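Local coordinates for protein aerobactin synthase IucC (Klebsiella pneumoniae, PDB 6CN7) that probably catalyses the ATP-dependent joining of a second N-acetyl-N-hydroxylysine to the citryl intermediate, the step that completes the siderophore aerobactin, at residues Trp398-Leu402 with Met432-Pro437. The protein carries 5 engineered substitutions. Numbering follows the deposited sequence.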
ATOM      1  N   TRP A 398      19.053  35.894 -27.788  1.00 46.63           N
ATOM      2  CA  TRP A 398      18.821  34.561 -27.244  1.00 45.45           C
ATOM      3  C   TRP A 398      17.328  34.301 -27.073  1.00 49.21           C
ATOM      4  O   TRP A 398      16.815  33.255 -27.488  1.00 47.98           O
ATOM      5  CB  TRP A 398      19.559  34.419 -25.913  1.00 45.37           C
ATOM      6  CG  TRP A 398      19.670  33.021 -25.395  1.00 42.61           C
ATOM      7  CD1 TRP A 398      20.758  32.202 -25.473  1.00 41.72           C
ATOM      8  CD2 TRP A 398      18.660  32.281 -24.700  1.00 40.91           C
ATOM      9  NE1 TRP A 398      20.487  30.995 -24.874  1.00 39.34           N
ATOM     10  CE2 TRP A 398      19.204  31.018 -24.392  1.00 38.46           C
ATOM     11  CE3 TRP A 398      17.348  32.562 -24.311  1.00 41.06           C
ATOM     12  CZ2 TRP A 398      18.482  30.039 -23.716  1.00 37.69           C
ATOM     13  CZ3 TRP A 398      16.632  31.589 -23.638  1.00 39.46           C
ATOM     14  CH2 TRP A 398      17.201  30.344 -23.348  1.00 39.34           C
ATOM     15  N   LEU A 399      16.613  35.255 -26.469  1.00 47.78           N
ATOM     16  CA  LEU A 399      15.168  35.115 -26.308  1.00 47.38           C
ATOM     17  C   LEU A 399      14.470  34.976 -27.655  1.00 49.76           C
ATOM     18  O   LEU A 399      13.559  34.154 -27.807  1.00 48.63           O
ATOM     19  CB  LEU A 399      14.607  36.312 -25.539  1.00 51.34           C
ATOM     20  CG  LEU A 399      14.632  36.216 -24.012  1.00 55.47           C
ATOM     21  CD1 LEU A 399      16.047  36.124 -23.487  1.00 64.00           C
ATOM     22  CD2 LEU A 399      13.926  37.414 -23.403  1.00 55.44           C
ATOM     23  N   THR A 400      14.870  35.784 -28.640  1.00 48.75           N
ATOM     24  CA  THR A 400      14.266  35.681 -29.965  1.00 48.27           C
ATOM     25  C   THR A 400      14.413  34.269 -30.519  1.00 49.28           C
ATOM     26  O   THR A 400      13.461  33.707 -31.073  1.00 47.43           O
ATOM     27  CB  THR A 400      14.901  36.701 -30.915  1.00 47.67           C
ATOM     28  OG1 THR A 400      14.616  38.027 -30.456  1.00 47.97           O
ATOM     29  CG2 THR A 400      14.361  36.536 -32.340  1.00 44.39           C
ATOM     30  N   GLN A 401      15.602  33.681 -30.377  1.00 47.15           N
ATOM     31  CA  GLN A 401      15.807  32.303 -30.812  1.00 47.44           C
ATOM     32  C   GLN A 401      14.860  31.355 -30.086  1.00 49.33           C
ATOM     33  O   GLN A 401      14.258  30.470 -30.705  1.00 45.48           O
ATOM     34  CB  GLN A 401      17.263  31.899 -30.578  1.00 46.23           C
ATOM     35  CG  GLN A 401      17.619  30.500 -31.061  1.00 47.81           C
ATOM     36  CD  GLN A 401      17.558  30.371 -32.565  1.00 47.54           C
ATOM     37  OE1 GLN A 401      17.430  31.363 -33.285  1.00 53.67           O
ATOM     38  NE2 GLN A 401      17.649  29.140 -33.053  1.00 43.23           N
ATOM     39  N   LEU A 402      14.714  31.524 -28.769  1.00 46.41           N
ATOM     40  CA  LEU A 402      13.806  30.673 -28.005  1.00 47.95           C
ATOM     41  C   LEU A 402      12.378  30.785 -28.525  1.00 47.96           C
ATOM     42  O   LEU A 402      11.670  29.776 -28.640  1.00 43.64           O
ATOM     43  CB  LEU A 402      13.861  31.047 -26.523  1.00 47.42           C
ATOM     44  CG  LEU A 402      12.895  30.309 -25.588  1.00 47.72           C
ATOM     45  CD1 LEU A 402      13.246  28.831 -25.496  1.00 50.13           C
ATOM     46  CD2 LEU A 402      12.900  30.949 -24.212  1.00 46.58           C
ATOM     47  N   MET A 432      19.628  21.636 -26.489  1.00 49.27           N
ATOM     48  CA  MET A 432      20.576  22.689 -26.148  1.00 49.90           C
ATOM     49  C   MET A 432      21.967  22.303 -26.628  1.00 54.14           C
ATOM     50  O   MET A 432      22.403  21.165 -26.434  1.00 57.56           O
ATOM     51  CB  MET A 432      20.600  22.938 -24.638  1.00 48.69           C
ATOM     52  CG  MET A 432      19.250  23.294 -24.029  1.00 50.08           C
ATOM     53  SD  MET A 432      18.632  24.907 -24.555  1.00 51.11           S
ATOM     54  CE  MET A 432      19.842  26.011 -23.830  1.00 50.40           C
ATOM     55  N   LYS A 433      22.655  23.256 -27.253  1.00 52.21           N
ATOM     56  CA  LYS A 433      24.052  23.094 -27.634  1.00 53.32           C
ATOM     57  C   LYS A 433      24.781  24.394 -27.336  1.00 55.17           C
ATOM     58  O   LYS A 433      24.494  25.424 -27.953  1.00 54.50           O
ATOM     59  CB  LYS A 433      24.190  22.728 -29.116  1.00 56.22           C
ATOM     60  N   LYS A 434      25.718  24.342 -26.394  1.00 55.45           N
ATOM     61  CA  LYS A 434      26.519  25.505 -26.024  1.00 61.81           C
ATOM     62  C   LYS A 434      25.628  26.697 -25.674  1.00 62.20           C
ATOM     63  O   LYS A 434      25.838  27.823 -26.132  1.00 61.30           O
ATOM     64  CB  LYS A 434      27.502  25.860 -27.141  1.00 69.32           C
ATOM     65  CG  LYS A 434      28.460  24.730 -27.476  1.00 75.72           C
ATOM     66  CD  LYS A 434      29.597  25.195 -28.369  1.00 86.33           C
ATOM     67  CE  LYS A 434      30.660  24.117 -28.497  1.00 92.41           C
ATOM     68  NZ  LYS A 434      30.092  22.827 -28.983  1.00 95.03           N
ATOM     69  N   GLY A 435      24.613  26.432 -24.852  1.00 61.77           N
ATOM     70  CA  GLY A 435      23.773  27.474 -24.305  1.00 58.67           C
ATOM     71  C   GLY A 435      22.663  27.967 -25.206  1.00 56.25           C
ATOM     72  O   GLY A 435      21.885  28.829 -24.778  1.00 58.49           O
ATOM     73  N   VAL A 436      22.553  27.449 -26.425  1.00 52.99           N
ATOM     74  CA  VAL A 436      21.553  27.926 -27.380  1.00 51.50           C
ATOM     75  C   VAL A 436      20.488  26.851 -27.572  1.00 48.74           C
ATOM     76  O   VAL A 436      20.832  25.667 -27.696  1.00 49.22           O
ATOM     77  CB  VAL A 436      22.200  28.291 -28.725  1.00 51.21           C
ATOM     78  CG1 VAL A 436      21.146  28.782 -29.716  1.00 50.20           C
ATOM     79  CG2 VAL A 436      23.278  29.344 -28.524  1.00 52.14           C
ATOM     80  N   PRO A 437      19.198  27.198 -27.601  1.00 47.58           N
ATOM     81  CA  PRO A 437      18.175  26.204 -27.967  1.00 47.43           C
ATOM     82  C   PRO A 437      18.193  25.937 -29.466  1.00 50.96           C
ATOM     83  O   PRO A 437      17.952  26.837 -30.271  1.00 58.30           O
ATOM     84  CB  PRO A 437      16.861  26.862 -27.522  1.00 48.26           C
ATOM     85  CG  PRO A 437      17.156  28.310 -27.420  1.00 49.80           C
ATOM     86  CD  PRO A 437      18.602  28.432 -27.059  1.00 48.85           C
TER
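W398 reaches the hairpin turn at G435 because its CG stands anti to the backbone N (chi1 -167°), which carries the indole out from helix 395-417. Q401, one helical turn on, is likewise anti (chi1 -177°). Its chain then bends at chi2 and passes V436 and P437. The motif met here is a two-residue beta-hairpin. Strands 428-433 and 436-442 are joined by a type I' turn from K433 to V436, closed by backbone hydrogen bonds between K433 and V436 in both directions.

The single hydrogen bond across the contact runs from W398 NE1 to G435 O, at 2.6 Å. It is nearly straight, with an N-H...O angle of 169°. The oxygen lies close to the indole plane, and this helps to set how the indole is turned against the hairpin turn. The N-H of G435 is also engaged, through a hydrogen bond to a bound MES molecule, probably from the crystallisation liquor.

The CB of P437 points toward the helix, and the proline ring packs between the indole of W398 and the backbone of L402. P437 CD lies obliquely above the indole plane, near the rim, 3.7 Å from W398 CZ2. P437 CG rests 4.1 Å from L402 CA, against the helix backbone. M432 brings its terminal methyl to the edge of the same indole, with M432 CE 4.3 Å from W398 CZ2. The contact thus joins a helix to the turn end of a hairpin in a mixed sheet. Helix 383-391 adds to it, with I388 and S391 touching W398. Q401 crosses V436 at about a right angle, and Q401 CG comes to 4.1 Å from V436 CG1.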